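PDB 5MQO: Non-reducing end beta-L-arabinofuranosidase from Bacteroides thetaiotaomicron, which probably hydrolyses glycosidic bonds in plant pectin as a family GH127 enzyme, possibly releasing aceric acid. Local coordinates for residues Arg259-Ser264 and Ala312-Gln317; Leu443-Glu448 and Ser454-Pro459. All coordinates share one frame; numbering follows the deposited sequence.

Interaction 1: residues Arg259-Ser264 and Ala312-Gln317; sequences RYLELS and AETGEQ
L261 meets E313 through one branch: its CD1 lies 3.7 Å from CB of E313, and the two side chains pass at a slant. The leucine reaches this far because CG is anti to the backbone N (chi1 179°), extending the branches across a gap of 8.0 Å between CA of L261 and CA of E313. E313 offers only the aliphatic root of its chain. CB points toward the leucine, but the bend at chi2 (-55°) swings the carboxylate off, where OE2 forms a salt bridge with R253 and accepts a hydrogen bond from S31. The glutamate thus gives methylene to the apolar side and keeps its buried charge paired. T314 adds CG2, 4.3 Å from the same CD1 of L261. Beyond it, G315 has a positive phi (61°) and ends the helical path. No hydrogen bond crosses between the segments, and they bury only 102 Å² in all. This is helix-to-helix packing in the GH127 catalytic domain, whose clan is built on an (alpha/alpha)6 barrel. It joins helix 258-270 to the C-terminal end of helix 297-314; helices 212-230 and 243-255 pack against neighbouring side chains such as Y260 and L263.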
ATOM      1  N   ARG A 259       2.074  28.625  -8.480  1.00 69.77           N
ATOM      2  CA  ARG A 259       1.337  28.183  -9.662  1.00 71.41           C
ATOM      3  C   ARG A 259       0.962  26.681  -9.570  1.00 67.29           C
ATOM      4  O   ARG A 259      -0.088  26.263 -10.064  1.00 63.31           O
ATOM      5  CB  ARG A 259       2.166  28.511 -10.914  1.00 74.78           C
ATOM      6  CG  ARG A 259       1.481  28.243 -12.233  1.00 81.02           C
ATOM      7  CD  ARG A 259       1.928  29.254 -13.280  1.00 86.42           C
ATOM      8  NE  ARG A 259       1.384  28.934 -14.608  1.00 89.54           N
ATOM      9  CZ  ARG A 259       2.056  28.365 -15.614  1.00 90.86           C
ATOM     10  NH1 ARG A 259       3.349  28.017 -15.497  1.00 90.89           N
ATOM     11  NH2 ARG A 259       1.419  28.132 -16.763  1.00 89.72           N
ATOM     12  N   TYR A 260       1.805  25.895  -8.900  1.00 63.28           N
ATOM     13  CA  TYR A 260       1.608  24.451  -8.819  1.00 63.86           C
ATOM     14  C   TYR A 260       0.523  24.062  -7.814  1.00 66.33           C
ATOM     15  O   TYR A 260      -0.289  23.150  -8.070  1.00 68.33           O
ATOM     16  CB  TYR A 260       2.936  23.753  -8.504  1.00 61.95           C
ATOM     17  CG  TYR A 260       4.039  24.006  -9.530  1.00 60.90           C
ATOM     18  CD1 TYR A 260       3.750  24.435 -10.838  1.00 58.63           C
ATOM     19  CD2 TYR A 260       5.372  23.785  -9.205  1.00 59.35           C
ATOM     20  CE1 TYR A 260       4.748  24.660 -11.759  1.00 57.69           C
ATOM     21  CE2 TYR A 260       6.378  23.991 -10.139  1.00 59.60           C
ATOM     22  CZ  TYR A 260       6.058  24.432 -11.422  1.00 58.15           C
ATOM     23  OH  TYR A 260       7.045  24.640 -12.367  1.00 55.61           O
ATOM     24  N   LEU A 261       0.522  24.741  -6.674  1.00 65.72           N
ATOM     25  CA  LEU A 261      -0.556  24.626  -5.716  1.00 64.31           C
ATOM     26  C   LEU A 261      -1.866  25.119  -6.329  1.00 65.37           C
ATOM     27  O   LEU A 261      -2.894  24.483  -6.133  1.00 64.99           O
ATOM     28  CB  LEU A 261      -0.219  25.429  -4.466  1.00 65.28           C
ATOM     29  CG  LEU A 261      -1.237  25.459  -3.326  1.00 66.75           C
ATOM     30  CD1 LEU A 261      -1.555  24.048  -2.852  1.00 67.88           C
ATOM     31  CD2 LEU A 261      -0.720  26.316  -2.179  1.00 65.72           C
ATOM     32  N   GLU A 262      -1.848  26.237  -7.060  1.00 68.06           N
ATOM     33  CA  GLU A 262      -3.092  26.734  -7.691  1.00 71.88           C
ATOM     34  C   GLU A 262      -3.652  25.746  -8.704  1.00 67.86           C
ATOM     35  O   GLU A 262      -4.871  25.598  -8.802  1.00 66.54           O
ATOM     36  CB  GLU A 262      -2.931  28.110  -8.367  1.00 77.27           C
ATOM     37  CG  GLU A 262      -2.984  29.315  -7.424  1.00 85.16           C
ATOM     38  CD  GLU A 262      -4.175  29.317  -6.456  1.00 89.36           C
ATOM     39  OE1 GLU A 262      -5.347  29.224  -6.928  1.00 90.73           O
ATOM     40  OE2 GLU A 262      -3.917  29.402  -5.221  1.00 87.08           O
ATOM     41  N   LEU A 263      -2.763  25.080  -9.443  1.00 64.02           N
ATOM     42  CA  LEU A 263      -3.178  24.095 -10.430  1.00 63.39           C
ATOM     43  C   LEU A 263      -3.885  22.952  -9.702  1.00 63.15           C
ATOM     44  O   LEU A 263      -4.943  22.516 -10.143  1.00 63.62           O
ATOM     45  CB  LEU A 263      -1.983  23.580 -11.270  1.00 62.66           C
ATOM     46  CG  LEU A 263      -2.152  22.245 -12.029  1.00 61.70           C
ATOM     47  CD1 LEU A 263      -3.332  22.341 -12.967  1.00 62.66           C
ATOM     48  CD2 LEU A 263      -0.909  21.834 -12.806  1.00 60.75           C
ATOM     49  N   SER A 264      -3.308  22.503  -8.588  1.00 60.83           N
ATOM     50  CA  SER A 264      -3.803  21.339  -7.867  1.00 59.90           C
ATOM     51  C   SER A 264      -5.122  21.636  -7.183  1.00 58.58           C
ATOM     52  O   SER A 264      -5.932  20.732  -7.035  1.00 59.17           O
ATOM     53  CB  SER A 264      -2.748  20.797  -6.870  1.00 59.90           C
ATOM     54  OG  SER A 264      -2.676  21.566  -5.679  1.00 61.59           O
ATOM     55  N   ALA A 312      -3.241  19.213   3.034  1.00 53.55           N
ATOM     56  CA  ALA A 312      -2.007  19.471   3.788  1.00 54.73           C
ATOM     57  C   ALA A 312      -1.496  20.900   3.633  1.00 54.84           C
ATOM     58  O   ALA A 312      -0.894  21.437   4.555  1.00 52.09           O
ATOM     59  CB  ALA A 312      -0.912  18.511   3.360  1.00 53.90           C
ATOM     60  N   GLU A 313      -1.731  21.467   2.448  1.00 54.79           N
ATOM     61  CA  GLU A 313      -1.274  22.795   2.087  1.00 55.09           C
ATOM     62  C   GLU A 313      -2.315  23.865   2.345  1.00 54.20           C
ATOM     63  O   GLU A 313      -1.941  24.932   2.795  1.00 55.50           O
ATOM     64  CB  GLU A 313      -0.835  22.840   0.598  1.00 55.69           C
ATOM     65  CG  GLU A 313       0.101  21.706   0.162  1.00 54.84           C
ATOM     66  CD  GLU A 313       1.362  21.576   1.019  1.00 56.74           C
ATOM     67  OE1 GLU A 313       1.856  22.619   1.559  1.00 57.76           O
ATOM     68  OE2 GLU A 313       1.883  20.427   1.137  1.00 55.86           O
ATOM     69  N   THR A 314      -3.596  23.601   2.058  1.00 53.34           N
ATOM     70  CA  THR A 314      -4.670  24.652   2.134  1.00 53.58           C
ATOM     71  C   THR A 314      -5.479  24.771   3.448  1.00 54.16           C
ATOM     72  O   THR A 314      -6.106  25.809   3.703  1.00 52.79           O
ATOM     73  CB  THR A 314      -5.712  24.508   0.978  1.00 53.67           C
ATOM     74  OG1 THR A 314      -6.541  23.347   1.178  1.00 51.80           O
ATOM     75  CG2 THR A 314      -5.020  24.445  -0.399  1.00 52.88           C
ATOM     76  N   GLY A 315      -5.516  23.690   4.236  1.00 56.20           N
ATOM     77  CA  GLY A 315      -6.279  23.635   5.483  1.00 55.92           C
ATOM     78  C   GLY A 315      -7.768  23.825   5.338  1.00 57.27           C
ATOM     79  O   GLY A 315      -8.423  24.170   6.306  1.00 61.72           O
ATOM     80  N   GLU A 316      -8.316  23.578   4.143  1.00 58.23           N
ATOM     81  CA  GLU A 316      -9.754  23.743   3.878  1.00 56.82           C
ATOM     82  C   GLU A 316     -10.514  22.633   4.565  1.00 56.94           C
ATOM     83  O   GLU A 316     -10.505  21.509   4.121  1.00 56.31           O
ATOM     84  CB  GLU A 316     -10.046  23.728   2.371  1.00 55.73           C
ATOM     85  CG  GLU A 316     -11.465  24.211   1.987  1.00 56.63           C
ATOM     86  CD  GLU A 316     -11.837  23.873   0.544  1.00 55.47           C
ATOM     87  OE1 GLU A 316     -10.910  23.398  -0.165  1.00 54.56           O
ATOM     88  OE2 GLU A 316     -13.018  24.067   0.128  1.00 52.92           O
ATOM     89  N   GLN A 317     -11.164  22.946   5.668  1.00 60.69           N
ATOM     90  CA  GLN A 317     -11.799  21.911   6.469  1.00 64.71           C
ATOM     91  C   GLN A 317     -12.764  21.011   5.696  1.00 59.93           C
ATOM     92  O   GLN A 317     -12.815  19.815   5.960  1.00 58.11           O
ATOM     93  CB  GLN A 317     -12.460  22.521   7.713  1.00 73.41           C
ATOM     94  CG  GLN A 317     -11.416  22.943   8.755  1.00 84.09           C
ATOM     95  CD  GLN A 317     -12.021  23.579  10.008  1.00 92.46           C
ATOM     96  OE1 GLN A 317     -12.569  24.698   9.958  1.00 95.52           O
ATOM     97  NE2 GLN A 317     -11.909  22.875  11.150  1.00 92.20           N
TER

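Interaction 2: residues Leu443-Glu448 and Ser454-Pro459; sequences LRWPKE and SCFCCP
The indole of W445 and the phenyl ring of F456 meet obliquely, with CE3 of W445 4.4 Å from CE1 of F456. One face of the indole carries CB of R444, 3.5 Å above the ring plane and displaced toward the rim. NE1 of W445 lies at the edge of the R444 guanidinium, in the plane of that group, and the ring of Y429 also meets the indole, their planes about 55° apart. At the edge of the F456 ring, in plane, sits CG of P459. P446 completes the contact: its CG approaches the phenyl ring at a slant, 4.4 Å from CZ of F456. With chi1 at -20°, F456 departs from a staggered rotamer, its CG nearly eclipsing the backbone N.

This surface contact connects an irregular loop, 443-448, with the turn leading into helix 458-466 of the GH127 catalytic domain, whose clan is built on an (alpha/alpha)6 barrel. C458 is disulfide-bonded to C383 and so ties that helix to helix 382-399; in characterised GH127 relatives cysteines, together with a glutamate, hold an active-site zinc ion.

Polar groups of K447 and R444 tie the loop to Y345, D346 and T430. K447 curls back along its own chain, chi1 -61° followed by a similar bend at chi2, and NZ donates to O of W445 at 3.0 Å from above the carbonyl plane. The same NZ bonds to Y345 OH and T430 OG1, so it is gripped by three oxygen partners. R444 makes a salt bridge to D346 and a hydrogen bond to the backbone O of Y345, fixing the guanidinium beside the indole. W445 also touches a crystal neighbour, so the lattice may influence its ring position.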
ATOM      1  N   LEU A 443     -12.324 -15.491 -15.491  1.00 55.86           N
ATOM      2  CA  LEU A 443     -12.241 -14.051 -15.275  1.00 57.17           C
ATOM      3  C   LEU A 443     -11.086 -13.482 -16.087  1.00 59.06           C
ATOM      4  O   LEU A 443     -10.122 -14.197 -16.359  1.00 63.58           O
ATOM      5  CB  LEU A 443     -12.041 -13.736 -13.784  1.00 59.33           C
ATOM      6  CG  LEU A 443     -13.266 -14.026 -12.871  1.00 61.38           C
ATOM      7  CD1 LEU A 443     -12.860 -14.188 -11.408  1.00 62.16           C
ATOM      8  CD2 LEU A 443     -14.367 -12.971 -12.990  1.00 60.08           C
ATOM      9  N   ARG A 444     -11.198 -12.212 -16.483  1.00 58.73           N
ATOM     10  CA  ARG A 444     -10.094 -11.448 -17.062  1.00 58.59           C
ATOM     11  C   ARG A 444      -8.859 -11.508 -16.171  1.00 62.25           C
ATOM     12  O   ARG A 444      -8.964 -11.516 -14.951  1.00 62.50           O
ATOM     13  CB  ARG A 444     -10.434  -9.950 -17.184  1.00 58.02           C
ATOM     14  CG  ARG A 444     -11.616  -9.532 -18.062  1.00 57.88           C
ATOM     15  CD  ARG A 444     -11.584  -8.038 -18.379  1.00 56.43           C
ATOM     16  NE  ARG A 444     -11.929  -7.183 -17.235  1.00 57.63           N
ATOM     17  CZ  ARG A 444     -13.150  -6.741 -16.906  1.00 58.05           C
ATOM     18  NH1 ARG A 444     -14.225  -7.066 -17.619  1.00 59.56           N
ATOM     19  NH2 ARG A 444     -13.298  -5.967 -15.834  1.00 56.12           N
ATOM     20  N   TRP A 445      -7.687 -11.482 -16.794  1.00 67.91           N
ATOM     21  CA  TRP A 445      -6.384 -11.358 -16.112  1.00 71.51           C
ATOM     22  C   TRP A 445      -5.927 -12.689 -15.525  1.00 72.43           C
ATOM     23  O   TRP A 445      -6.720 -13.412 -14.919  1.00 71.31           O
ATOM     24  CB  TRP A 445      -6.328 -10.204 -15.064  1.00 73.04           C
ATOM     25  CG  TRP A 445      -6.962  -8.979 -15.580  1.00 74.47           C
ATOM     26  CD1 TRP A 445      -8.058  -8.345 -15.071  1.00 74.97           C
ATOM     27  CD2 TRP A 445      -6.611  -8.281 -16.778  1.00 79.61           C
ATOM     28  NE1 TRP A 445      -8.394  -7.263 -15.857  1.00 77.41           N
ATOM     29  CE2 TRP A 445      -7.526  -7.203 -16.916  1.00 80.36           C
ATOM     30  CE3 TRP A 445      -5.609  -8.456 -17.753  1.00 83.54           C
ATOM     31  CZ2 TRP A 445      -7.469  -6.297 -17.993  1.00 82.40           C
ATOM     32  CZ3 TRP A 445      -5.551  -7.552 -18.833  1.00 85.13           C
ATOM     33  CH2 TRP A 445      -6.479  -6.488 -18.940  1.00 84.16           C
ATOM     34  N   PRO A 446      -4.632 -13.023 -15.722  1.00 73.72           N
ATOM     35  CA  PRO A 446      -4.134 -14.308 -15.225  1.00 72.77           C
ATOM     36  C   PRO A 446      -4.254 -14.454 -13.702  1.00 70.49           C
ATOM     37  O   PRO A 446      -4.269 -13.455 -12.964  1.00 70.41           O
ATOM     38  CB  PRO A 446      -2.667 -14.316 -15.677  1.00 73.04           C
ATOM     39  CG  PRO A 446      -2.305 -12.876 -15.853  1.00 73.92           C
ATOM     40  CD  PRO A 446      -3.557 -12.206 -16.328  1.00 72.40           C
ATOM     41  N   LYS A 447      -4.366 -15.700 -13.258  1.00 68.75           N
ATOM     42  CA  LYS A 447      -4.496 -16.004 -11.844  1.00 67.21           C
ATOM     43  C   LYS A 447      -3.294 -16.767 -11.306  1.00 66.22           C
ATOM     44  O   LYS A 447      -3.317 -17.277 -10.190  1.00 66.42           O
ATOM     45  CB  LYS A 447      -5.817 -16.735 -11.602  1.00 65.49           C
ATOM     46  CG  LYS A 447      -7.060 -15.925 -11.983  1.00 64.36           C
ATOM     47  CD  LYS A 447      -7.242 -14.697 -11.095  1.00 64.02           C
ATOM     48  CE  LYS A 447      -8.531 -13.932 -11.372  1.00 63.56           C
ATOM     49  NZ  LYS A 447      -8.469 -12.963 -12.505  1.00 63.51           N
ATOM     50  N   GLU A 448      -2.234 -16.804 -12.098  1.00 67.46           N
ATOM     51  CA  GLU A 448      -0.904 -17.119 -11.625  1.00 70.94           C
ATOM     52  C   GLU A 448      -0.060 -15.919 -11.974  1.00 70.14           C
ATOM     53  O   GLU A 448      -0.297 -15.284 -13.004  1.00 73.23           O
ATOM     54  CB  GLU A 448      -0.395 -18.349 -12.336  1.00 75.48           C
ATOM     55  CG  GLU A 448      -1.205 -19.592 -11.998  1.00 80.53           C
ATOM     56  CD  GLU A 448      -0.588 -20.867 -12.562  1.00 86.54           C
ATOM     57  OE1 GLU A 448      -1.299 -21.601 -13.296  1.00 88.59           O
ATOM     58  OE2 GLU A 448       0.614 -21.128 -12.273  1.00 90.12           O
ATOM     59  N   SER A 454       4.809  -5.890 -20.040  1.00130.41           N
ATOM     60  CA  SER A 454       4.251  -5.514 -21.358  1.00129.78           C
ATOM     61  C   SER A 454       2.840  -4.881 -21.352  1.00134.19           C
ATOM     62  O   SER A 454       2.709  -3.675 -21.577  1.00127.85           O
ATOM     63  CB  SER A 454       4.280  -6.735 -22.300  1.00127.53           C
ATOM     64  OG  SER A 454       5.582  -7.273 -22.418  1.00120.66           O
ATOM     65  N   CYS A 455       1.811  -5.693 -21.057  1.00137.87           N
ATOM     66  CA  CYS A 455       0.385  -5.271 -21.114  1.00136.28           C
ATOM     67  C   CYS A 455      -0.081  -4.379 -19.936  1.00133.54           C
ATOM     68  O   CYS A 455      -0.823  -3.414 -20.143  1.00126.80           O
ATOM     69  CB  CYS A 455      -0.561  -6.493 -21.267  1.00133.45           C
ATOM     70  SG  CYS A 455      -1.099  -6.848 -22.970  1.00129.85           S
ATOM     71  N   PHE A 456       0.359  -4.693 -18.718  1.00129.89           N
ATOM     72  CA  PHE A 456      -0.127  -3.997 -17.520  1.00124.42           C
ATOM     73  C   PHE A 456       0.807  -2.802 -17.242  1.00122.72           C
ATOM     74  O   PHE A 456       2.027  -2.901 -17.423  1.00121.00           O
ATOM     75  CB  PHE A 456      -0.207  -4.930 -16.283  1.00124.21           C
ATOM     76  CG  PHE A 456      -0.259  -6.415 -16.598  1.00125.89           C
ATOM     77  CD1 PHE A 456      -1.140  -6.925 -17.559  1.00124.55           C
ATOM     78  CD2 PHE A 456       0.574  -7.318 -15.907  1.00125.27           C
ATOM     79  CE1 PHE A 456      -1.176  -8.291 -17.837  1.00123.95           C
ATOM     80  CE2 PHE A 456       0.531  -8.684 -16.180  1.00123.92           C
ATOM     81  CZ  PHE A 456      -0.341  -9.170 -17.150  1.00122.12           C
ATOM     82  N   CYS A 457       0.237  -1.671 -16.818  1.00118.86           N
ATOM     83  CA  CYS A 457       1.038  -0.522 -16.341  1.00109.86           C
ATOM     84  C   CYS A 457       1.276  -0.576 -14.822  1.00100.54           C
ATOM     85  O   CYS A 457       1.979   0.275 -14.272  1.00100.92           O
ATOM     86  CB  CYS A 457       0.366   0.808 -16.726  1.00111.12           C
ATOM     87  SG  CYS A 457      -1.092   1.265 -15.749  1.00107.86           S
ATOM     88  N   CYS A 458       0.697  -1.577 -14.155  1.00 91.04           N
ATOM     89  CA  CYS A 458       0.768  -1.704 -12.702  1.00 88.20           C
ATOM     90  C   CYS A 458       2.106  -2.273 -12.116  1.00 83.56           C
ATOM     91  O   CYS A 458       2.567  -1.756 -11.084  1.00 85.32           O
ATOM     92  CB  CYS A 458      -0.457  -2.498 -12.195  1.00 90.63           C
ATOM     93  SG  CYS A 458      -0.989  -2.186 -10.481  1.00 94.96           S
ATOM     94  N   PRO A 459       2.740  -3.308 -12.752  1.00 75.39           N
ATOM     95  CA  PRO A 459       3.960  -3.891 -12.152  1.00 71.97           C
ATOM     96  C   PRO A 459       5.089  -2.881 -11.872  1.00 67.68           C
ATOM     97  O   PRO A 459       5.690  -2.940 -10.800  1.00 65.07           O
ATOM     98  CB  PRO A 459       4.387  -4.987 -13.149  1.00 70.06           C
ATOM     99  CG  PRO A 459       3.158  -5.306 -13.898  1.00 72.70           C
ATOM    100  CD  PRO A 459       2.381  -4.022 -13.985  1.00 74.99           C
TER

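In the fold
Interaction 1 closes before interaction 2 opens, so the two follow one another along the chain, and both fall within the GH127 catalytic domain. Their centres are 35 Å apart and their nearest atoms about 21 Å, which rules out direct contact. Interaction 1 is buried and joins two helices, 258-270 and 297-314, through residues distant in sequence. Interaction 2 lies at the surface and is local: only five residues separate 443-448 from 454-459, and it leads from a loop into helix 458-466. They lie in separate parts of the same catalytic domain, one between helices and one at the approach to a helix tied by disulfide to helix 382-399.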